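Local coordinates for PHD-type domain-containing protein (Chaetomium thermophilum, PDB 6VHF) that binds zinc through a non-canonical finger that stabilizes the integration of Cfp1 into the H3K4 methyltransferase complex COMPASS, at residues 69-72 and 73-76; 134-137 and 138-141; 162-165 and 166-169. All coordinates share one frame; numbering follows the deposited sequence.

Overall arrangement
All three contacts are local, each joining residues within a few positions of one another, but their surroundings differ. Contacts 1 and 3 lie within helices, on helix 64-77 and helix 141-177 respectively, while contact 2 is the zinc-binding loop that leads into helix 141-177. Contact 1 lies near the centre of the chain and is partly buried, with apolar packing on aromatic rings. Contacts 2 and 3 are surface contacts on opposite sides of the chain's centre, their centres about 42 Å apart. Metal ligation and tight turns dominate contact 2; in contact 3 charged side chains and one bridging water line the exposed side, while leucines meet helix 4-46.

Contact 1: residues 69-72 and 73-76; sequences AHQF and SLFL
His70 and Leu74, one turn apart on helix 64-77, make an i to i+4 packing contact in the middle of this short helix, near the centre of the chain. Leu74 lays its methyl over one face of the imidazole: CD1 is 4.1 Å from the centroid of the His70 ring, a CH-pi contact 28° off the ring normal, and 3.7 Å from His70 NE2. The ring reaches the leucine because its CG stands anti to the backbone N (chi1 176°), beside the carbonyl carbon, while ND1 is held by a hydrogen bond to Asp152. The same methyl lies 3.9 Å from Gln71 OE1, beside the amide end of that bent side chain. Further round the helix, Phe72 presents CD1 to CB of Phe75 at 4.1 Å. Their rings stand 6.0 Å apart between centroids and meet obliquely, with planes at 44°. Leu76 CD1 comes over a face of the Phe72 ring, 4.3 Å from Phe72 CE2. Four successive i to i+4 backbone hydrogen bonds run along this part of the helix, the last from Leu76 N to Phe72 O at 3.0 Å. Ser73 is buried, and its OG bonds to Gln23 NE2. Helix 4-46 thus receives Phe72, Ser73 and Leu76, the last touching Leu20 and Gln23, whereas His70 meets Thr148, and Ser73 meets Asp152 and Leu156, on helix 141-177, so that helix 64-77 packs against both long helices.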
ATOM      1  N   ALA A  69      -1.081  -6.235  -1.955  1.00 64.72           N
ATOM      2  CA  ALA A  69      -0.153  -5.162  -1.607  1.00 60.25           C
ATOM      3  C   ALA A  69      -0.233  -4.846  -0.118  1.00 60.43           C
ATOM      4  O   ALA A  69       0.795  -4.643   0.541  1.00 60.25           O
ATOM      5  CB  ALA A  69      -0.441  -3.920  -2.450  1.00 52.73           C
ATOM      6  N   HIS A  70      -1.445  -4.843   0.440  1.00 59.54           N
ATOM      7  CA  HIS A  70      -1.609  -4.594   1.869  1.00 61.61           C
ATOM      8  C   HIS A  70      -0.947  -5.680   2.708  1.00 63.72           C
ATOM      9  O   HIS A  70      -0.423  -5.400   3.795  1.00 63.92           O
ATOM     10  CB  HIS A  70      -3.089  -4.495   2.221  1.00 54.43           C
ATOM     11  CG  HIS A  70      -3.350  -4.341   3.689  1.00 60.39           C
ATOM     12  ND1 HIS A  70      -2.808  -3.320   4.440  1.00 59.49           N
ATOM     13  CD2 HIS A  70      -4.082  -5.090   4.549  1.00 59.81           C
ATOM     14  CE1 HIS A  70      -3.200  -3.440   5.697  1.00 58.28           C
ATOM     15  NE2 HIS A  70      -3.972  -4.508   5.790  1.00 60.43           N
ATOM     16  N   GLN A  71      -0.985  -6.931   2.247  1.00 63.31           N
ATOM     17  CA  GLN A  71      -0.382  -7.989   3.047  1.00 66.30           C
ATOM     18  C   GLN A  71       1.134  -7.862   3.041  1.00 65.36           C
ATOM     19  O   GLN A  71       1.781  -8.034   4.081  1.00 66.08           O
ATOM     20  CB  GLN A  71      -0.821  -9.361   2.534  1.00 68.99           C
ATOM     21  CG  GLN A  71      -0.544 -10.497   3.515  1.00 73.20           C
ATOM     22  CD  GLN A  71      -1.455 -10.463   4.738  1.00 77.74           C
ATOM     23  OE1 GLN A  71      -2.607 -10.026   4.660  1.00 81.92           O
ATOM     24  NE2 GLN A  71      -0.936 -10.921   5.877  1.00 76.92           N
ATOM     25  N   PHE A  72       1.710  -7.531   1.881  1.00 63.25           N
ATOM     26  CA  PHE A  72       3.145  -7.291   1.793  1.00 63.93           C
ATOM     27  C   PHE A  72       3.582  -6.142   2.693  1.00 64.74           C
ATOM     28  O   PHE A  72       4.699  -6.165   3.227  1.00 63.64           O
ATOM     29  CB  PHE A  72       3.535  -7.004   0.345  1.00 63.60           C
ATOM     30  CG  PHE A  72       4.986  -7.223   0.061  1.00 67.33           C
ATOM     31  CD1 PHE A  72       5.697  -8.192   0.749  1.00 70.61           C
ATOM     32  CD2 PHE A  72       5.646  -6.460  -0.886  1.00 68.09           C
ATOM     33  CE1 PHE A  72       7.042  -8.402   0.492  1.00 72.34           C
ATOM     34  CE2 PHE A  72       6.991  -6.661  -1.150  1.00 69.83           C
ATOM     35  CZ  PHE A  72       7.692  -7.632  -0.457  1.00 73.79           C
ATOM     36  N   SER A  73       2.724  -5.128   2.870  1.00 62.51           N
ATOM     37  CA  SER A  73       3.049  -4.049   3.800  1.00 61.84           C
ATOM     38  C   SER A  73       3.149  -4.577   5.217  1.00 65.52           C
ATOM     39  O   SER A  73       4.070  -4.210   5.960  1.00 62.35           O
ATOM     40  CB  SER A  73       2.012  -2.932   3.735  1.00 55.05           C
ATOM     41  OG  SER A  73       2.090  -2.242   2.502  1.00 59.00           O
ATOM     42  N   LEU A  74       2.211  -5.450   5.602  1.00 62.06           N
ATOM     43  CA  LEU A  74       2.269  -6.089   6.914  1.00 66.04           C
ATOM     44  C   LEU A  74       3.538  -6.935   7.075  1.00 64.33           C
ATOM     45  O   LEU A  74       4.169  -6.920   8.135  1.00 61.78           O
ATOM     46  CB  LEU A  74       1.005  -6.927   7.129  1.00 61.24           C
ATOM     47  CG  LEU A  74      -0.304  -6.156   6.965  1.00 64.41           C
ATOM     48  CD1 LEU A  74      -1.517  -7.057   6.965  1.00 64.06           C
ATOM     49  CD2 LEU A  74      -0.424  -5.149   8.077  1.00 59.26           C
ATOM     50  N   PHE A  75       3.925  -7.674   6.033  1.00 66.84           N
ATOM     51  CA  PHE A  75       5.184  -8.421   6.061  1.00 73.45           C
ATOM     52  C   PHE A  75       6.362  -7.504   6.372  1.00 70.61           C
ATOM     53  O   PHE A  75       7.126  -7.757   7.307  1.00 70.80           O
ATOM     54  CB  PHE A  75       5.386  -9.139   4.721  1.00 70.84           C
ATOM     55  CG  PHE A  75       6.644  -9.982   4.632  1.00 80.32           C
ATOM     56  CD1 PHE A  75       7.911  -9.396   4.534  1.00 84.62           C
ATOM     57  CD2 PHE A  75       6.553 -11.370   4.625  1.00 81.98           C
ATOM     58  CE1 PHE A  75       9.057 -10.176   4.438  1.00 90.00           C
ATOM     59  CE2 PHE A  75       7.692 -12.154   4.531  1.00 86.53           C
ATOM     60  CZ  PHE A  75       8.946 -11.554   4.438  1.00 90.99           C
ATOM     61  N   LEU A  76       6.517  -6.426   5.598  1.00 67.80           N
ATOM     62  CA  LEU A  76       7.633  -5.510   5.789  1.00 65.01           C
ATOM     63  C   LEU A  76       7.559  -4.753   7.109  1.00 64.50           C
ATOM     64  O   LEU A  76       8.508  -4.043   7.445  1.00 71.12           O
ATOM     65  CB  LEU A  76       7.713  -4.517   4.620  1.00 59.99           C
ATOM     66  CG  LEU A  76       7.975  -5.091   3.218  1.00 64.70           C
ATOM     67  CD1 LEU A  76       7.906  -4.009   2.157  1.00 55.83           C
ATOM     68  CD2 LEU A  76       9.312  -5.813   3.137  1.00 63.57           C
TER

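Contact 2: residues 134-137 and 138-141; sequences KCKP and HNGW. With ZN (zinc ion), chain B.
The zinc site of the non-canonical monovalent zinc finger is built here, where Cys135 and His138 supply two of its four residues from one short loop; Cys57 and Cys130 are the others. Cys135 SG lies 2.4 Å from the zinc ion and His138 ND1 lies 2.2 Å from it. The cysteine sulfur is anti to its own backbone N (chi1 178°), which also places it to accept a hydrogen bond from His138 N, 3.5 Å away from Cys135 SG. A type I beta turn from Lys136 to Asn139, starting right after Cys135, carries His138 back toward it, its closing bond from Asn139 N to Lys136 O being weak at 3.3 Å. On the outer side Lys136 and Asn139 run side by side, and Lys136 NZ makes a weak hydrogen bond to Asn139 OD1 at 3.5 Å. Pro137 CB sits over one face of the imidazole, 4.2 Å above its plane and offset toward the rim, and Tyr59 stacks on the His138 ring. A type II turn from His138 to Trp141 follows, with Gly140 as N-cap of helix 141-177, and Trp141 NE1 bonds to the carbonyl of Cys57. The N-H donated to Cys135 SG would probably draw off part of the negative charge of a zinc-bound thiolate, while metal and ring packing together probably restrict rotation of the His138 imidazole.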
ATOM      1  N   LYS A 134     -26.435  -2.379  -4.009  1.00 70.59           N
ATOM      2  CA  LYS A 134     -26.223  -2.459  -2.562  1.00 76.86           C
ATOM      3  C   LYS A 134     -25.298  -3.630  -2.215  1.00 77.47           C
ATOM      4  O   LYS A 134     -25.658  -4.562  -1.493  1.00 79.23           O
ATOM      5  CB  LYS A 134     -27.554  -2.565  -1.817  1.00 79.78           C
ATOM      6  CG  LYS A 134     -28.428  -1.317  -1.877  1.00 78.66           C
ATOM      7  CD  LYS A 134     -29.241  -1.260  -3.159  1.00 78.45           C
ATOM      8  CE  LYS A 134     -30.369  -0.240  -3.058  1.00 83.35           C
ATOM      9  NZ  LYS A 134     -29.878   1.080  -2.565  1.00 84.86           N
ATOM     10  N   CYS A 135     -24.093  -3.584  -2.774  1.00 75.84           N
ATOM     11  CA  CYS A 135     -23.177  -4.706  -2.643  1.00 75.23           C
ATOM     12  C   CYS A 135     -22.577  -4.754  -1.244  1.00 75.24           C
ATOM     13  O   CYS A 135     -22.388  -3.725  -0.590  1.00 75.57           O
ATOM     14  CB  CYS A 135     -22.071  -4.611  -3.676  1.00 69.70           C
ATOM     15  SG  CYS A 135     -20.909  -5.923  -3.529  1.00 70.52           S
ATOM     16  N   LYS A 136     -22.282  -5.976  -0.788  1.00 71.99           N
ATOM     17  CA  LYS A 136     -21.845  -6.207   0.586  1.00 75.22           C
ATOM     18  C   LYS A 136     -20.469  -6.870   0.661  1.00 73.95           C
ATOM     19  O   LYS A 136     -19.699  -6.560   1.578  1.00 70.52           O
ATOM     20  CB  LYS A 136     -22.885  -7.039   1.348  1.00 76.35           C
ATOM     21  CG  LYS A 136     -24.183  -6.285   1.656  1.00 80.56           C
ATOM     22  CD  LYS A 136     -23.920  -4.815   1.965  1.00 80.30           C
ATOM     23  CE  LYS A 136     -25.053  -4.188   2.751  1.00 82.09           C
ATOM     24  NZ  LYS A 136     -24.692  -2.811   3.180  1.00 83.24           N
ATOM     25  N   PRO A 137     -20.122  -7.792  -0.249  1.00 72.37           N
ATOM     26  CA  PRO A 137     -18.715  -8.222  -0.335  1.00 71.73           C
ATOM     27  C   PRO A 137     -17.735  -7.082  -0.589  1.00 74.60           C
ATOM     28  O   PRO A 137     -16.575  -7.161  -0.155  1.00 71.43           O
ATOM     29  CB  PRO A 137     -18.730  -9.217  -1.503  1.00 69.63           C
ATOM     30  CG  PRO A 137     -20.102  -9.776  -1.489  1.00 70.64           C
ATOM     31  CD  PRO A 137     -21.012  -8.680  -1.023  1.00 71.83           C
ATOM     32  N   HIS A 138     -18.167  -6.030  -1.295  1.00 72.84           N
ATOM     33  CA  HIS A 138     -17.345  -4.860  -1.582  1.00 69.06           C
ATOM     34  C   HIS A 138     -17.889  -3.608  -0.907  1.00 65.91           C
ATOM     35  O   HIS A 138     -17.551  -2.492  -1.310  1.00 61.61           O
ATOM     36  CB  HIS A 138     -17.235  -4.630  -3.094  1.00 61.73           C
ATOM     37  CG  HIS A 138     -16.857  -5.846  -3.878  1.00 63.11           C
ATOM     38  ND1 HIS A 138     -17.398  -6.132  -5.111  1.00 71.63           N
ATOM     39  CD2 HIS A 138     -15.975  -6.841  -3.618  1.00 70.72           C
ATOM     40  CE1 HIS A 138     -16.879  -7.254  -5.573  1.00 67.45           C
ATOM     41  NE2 HIS A 138     -16.011  -7.704  -4.686  1.00 68.11           N
ATOM     42  N   ASN A 139     -18.745  -3.779   0.094  1.00 66.47           N
ATOM     43  CA  ASN A 139     -19.404  -2.668   0.770  1.00 66.57           C
ATOM     44  C   ASN A 139     -18.411  -1.588   1.184  1.00 67.49           C
ATOM     45  O   ASN A 139     -17.470  -1.851   1.939  1.00 67.00           O
ATOM     46  CB  ASN A 139     -20.139  -3.210   1.996  1.00 71.70           C
ATOM     47  CG  ASN A 139     -20.948  -2.150   2.706  1.00 74.65           C
ATOM     48  OD1 ASN A 139     -21.694  -1.394   2.079  1.00 78.65           O
ATOM     49  ND2 ASN A 139     -20.785  -2.072   4.026  1.00 73.81           N
ATOM     50  N   GLY A 140     -18.625  -0.374   0.681  1.00 64.72           N
ATOM     51  CA  GLY A 140     -17.785   0.767   1.030  1.00 58.34           C
ATOM     52  C   GLY A 140     -16.336   0.661   0.594  1.00 58.28           C
ATOM     53  O   GLY A 140     -15.442   1.129   1.310  1.00 56.11           O
ATOM     54  N   TRP A 141     -16.076   0.072  -0.574  1.00 54.54           N
ATOM     55  CA  TRP A 141     -14.693  -0.207  -0.944  1.00 54.46           C
ATOM     56  C   TRP A 141     -13.895   1.077  -1.157  1.00 54.33           C
ATOM     57  O   TRP A 141     -12.717   1.147  -0.779  1.00 52.16           O
ATOM     58  CB  TRP A 141     -14.636  -1.094  -2.189  1.00 55.13           C
ATOM     59  CG  TRP A 141     -15.345  -0.559  -3.430  1.00 58.65           C
ATOM     60  CD1 TRP A 141     -16.626  -0.843  -3.832  1.00 53.62           C
ATOM     61  CD2 TRP A 141     -14.792   0.305  -4.440  1.00 54.54           C
ATOM     62  NE1 TRP A 141     -16.901  -0.200  -5.015  1.00 55.72           N
ATOM     63  CE2 TRP A 141     -15.795   0.511  -5.409  1.00 52.30           C
ATOM     64  CE3 TRP A 141     -13.544   0.920  -4.616  1.00 51.53           C
ATOM     65  CZ2 TRP A 141     -15.598   1.310  -6.533  1.00 48.60           C
ATOM     66  CZ3 TRP A 141     -13.347   1.716  -5.729  1.00 52.01           C
ATOM     67  CH2 TRP A 141     -14.374   1.905  -6.679  1.00 51.33           C
TER
HETATM   68 ZN    ZN B 601     -19.442  -5.466  -5.309  1.00 75.64          ZN

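Contact 3: residues 162-165 and 166-169; sequences ELLE and AEQR
Regular i to i+4 backbone hydrogen bonds join residues 162-165 to 166-169 within helix 141-177, such as Glu167 N to Leu163 O at 2.8 Å and Gln168 N to Leu164 O at 3.0 Å. On the solvent side, Glu165 and Arg169 cross obliquely. Glu165 OE1 rests 3.5 Å from Arg169 CD but 4.0 Å from Arg169 NH1, beyond salt-bridge range, and the carboxylate and guanidinium planes are turned 61° apart. Instead CG of Glu165 meets the guanidinium at its edge, near its plane, 3.6 Å from Arg169 NH1. A bend at chi3 (37°) folds the arginine back along the helix, so that Ala166 CA lies below one face of the group, 3.7 Å from its plane. In that position NH1 gives a weak hydrogen bond to a water, which in turn donates to Glu162 O at 2.8 Å; this carbonyl therefore serves both Ala166 N and the water. Glu167 reaches another side with an extended chain: its OE2 is 3.9 Å from Leu164 CD2, and the carboxylate is held from helix 4-46, OE1 by Ser13 OG and Arg17. Leu163 packs there too, on Ser13, Thr16 and Leu20, and Leu164 touches Arg17. Such a division, with Leu163 and the buried Glu167 facing helix 4-46, Leu164 at the margin and water-linked polar groups outside, is characteristic of amphipathic helices packed lengthwise in a helical bundle.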
ATOM      1  N   GLU A 162      12.096   4.459  12.416  1.00 42.07           N
ATOM      2  CA  GLU A 162      12.685   3.622  13.447  1.00 40.67           C
ATOM      3  C   GLU A 162      14.030   3.082  12.989  1.00 42.00           C
ATOM      4  O   GLU A 162      14.986   3.031  13.776  1.00 44.08           O
ATOM      5  CB  GLU A 162      11.734   2.490  13.828  1.00 40.39           C
ATOM      6  CG  GLU A 162      10.492   2.962  14.587  1.00 47.99           C
ATOM      7  CD  GLU A 162       9.566   1.823  14.989  1.00 49.00           C
ATOM      8  OE1 GLU A 162       8.902   1.923  16.052  1.00 46.72           O
ATOM      9  OE2 GLU A 162       9.503   0.828  14.234  1.00 52.48           O
ATOM     10  N   LEU A 163      14.135   2.712  11.708  1.00 38.25           N
ATOM     11  CA  LEU A 163      15.410   2.217  11.190  1.00 39.68           C
ATOM     12  C   LEU A 163      16.475   3.306  11.168  1.00 43.46           C
ATOM     13  O   LEU A 163      17.646   3.037  11.473  1.00 43.52           O
ATOM     14  CB  LEU A 163      15.227   1.615   9.803  1.00 36.93           C
ATOM     15  CG  LEU A 163      14.331   0.381   9.811  1.00 42.92           C
ATOM     16  CD1 LEU A 163      13.980   0.001   8.409  1.00 44.75           C
ATOM     17  CD2 LEU A 163      15.002  -0.769  10.533  1.00 34.95           C
ATOM     18  N   LEU A 164      16.102   4.540  10.811  1.00 39.65           N
ATOM     19  CA  LEU A 164      17.082   5.625  10.867  1.00 45.80           C
ATOM     20  C   LEU A 164      17.520   5.888  12.303  1.00 50.93           C
ATOM     21  O   LEU A 164      18.702   6.147  12.570  1.00 47.70           O
ATOM     22  CB  LEU A 164      16.511   6.899  10.238  1.00 40.63           C
ATOM     23  CG  LEU A 164      16.356   6.862   8.703  1.00 43.62           C
ATOM     24  CD1 LEU A 164      15.360   7.914   8.257  1.00 36.52           C
ATOM     25  CD2 LEU A 164      17.710   7.046   7.973  1.00 37.88           C
ATOM     26  N   GLU A 165      16.581   5.809  13.244  1.00 44.09           N
ATOM     27  CA  GLU A 165      16.957   5.958  14.634  1.00 50.84           C
ATOM     28  C   GLU A 165      17.927   4.856  15.068  1.00 56.38           C
ATOM     29  O   GLU A 165      18.958   5.154  15.685  1.00 49.50           O
ATOM     30  CB  GLU A 165      15.696   5.999  15.490  1.00 45.39           C
ATOM     31  CG  GLU A 165      15.887   5.507  16.903  1.00 63.31           C
ATOM     32  CD  GLU A 165      16.418   6.562  17.857  1.00 76.31           C
ATOM     33  OE1 GLU A 165      16.495   6.245  19.070  1.00 83.83           O
ATOM     34  OE2 GLU A 165      16.750   7.676  17.393  1.00 81.38           O
ATOM     35  N   ALA A 166      17.648   3.602  14.702  1.00 51.54           N
ATOM     36  CA  ALA A 166      18.534   2.506  15.071  1.00 50.43           C
ATOM     37  C   ALA A 166      19.906   2.650  14.410  1.00 54.42           C
ATOM     38  O   ALA A 166      20.939   2.370  15.036  1.00 59.03           O
ATOM     39  CB  ALA A 166      17.882   1.177  14.698  1.00 45.15           C
ATOM     40  N   GLU A 167      19.940   3.078  13.143  1.00 51.69           N
ATOM     41  CA  GLU A 167      21.219   3.343  12.495  1.00 53.18           C
ATOM     42  C   GLU A 167      22.020   4.369  13.277  1.00 57.58           C
ATOM     43  O   GLU A 167      23.208   4.164  13.547  1.00 55.81           O
ATOM     44  CB  GLU A 167      21.013   3.815  11.055  1.00 44.73           C
ATOM     45  CG  GLU A 167      20.593   2.707  10.150  1.00 46.50           C
ATOM     46  CD  GLU A 167      20.006   3.188   8.844  1.00 46.41           C
ATOM     47  OE1 GLU A 167      19.163   2.456   8.309  1.00 42.46           O
ATOM     48  OE2 GLU A 167      20.378   4.279   8.341  1.00 51.36           O
ATOM     49  N   GLN A 168      21.381   5.485  13.652  1.00 56.90           N
ATOM     50  CA  GLN A 168      22.075   6.476  14.463  1.00 61.61           C
ATOM     51  C   GLN A 168      22.537   5.888  15.792  1.00 68.34           C
ATOM     52  O   GLN A 168      23.604   6.265  16.296  1.00 65.25           O
ATOM     53  CB  GLN A 168      21.199   7.708  14.688  1.00 60.71           C
ATOM     54  CG  GLN A 168      21.686   8.648  15.793  1.00 70.96           C
ATOM     55  CD  GLN A 168      23.026   9.334  15.496  1.00 78.79           C
ATOM     56  OE1 GLN A 168      23.711   9.024  14.518  1.00 80.29           O
ATOM     57  NE2 GLN A 168      23.408  10.267  16.365  1.00 86.21           N
ATOM     58  N   ARG A 169      21.782   4.935  16.353  1.00 64.94           N
ATOM     59  CA  ARG A 169      22.190   4.325  17.615  1.00 62.11           C
ATOM     60  C   ARG A 169      23.428   3.454  17.438  1.00 66.12           C
ATOM     61  O   ARG A 169      24.346   3.503  18.266  1.00 69.22           O
ATOM     62  CB  ARG A 169      21.040   3.518  18.215  1.00 61.91           C
ATOM     63  CG  ARG A 169      20.294   4.255  19.331  1.00 67.15           C
ATOM     64  CD  ARG A 169      18.894   3.720  19.493  1.00 68.12           C
ATOM     65  NE  ARG A 169      18.866   2.275  19.292  1.00 73.80           N
ATOM     66  CZ  ARG A 169      17.845   1.621  18.744  1.00 70.72           C
ATOM     67  NH1 ARG A 169      16.777   2.291  18.330  1.00 64.48           N
ATOM     68  NH2 ARG A 169      17.903   0.301  18.591  1.00 75.00           N
TER
HETATM   69  O   HOH W   1      14.664   2.566  16.472  1.00 59.93           O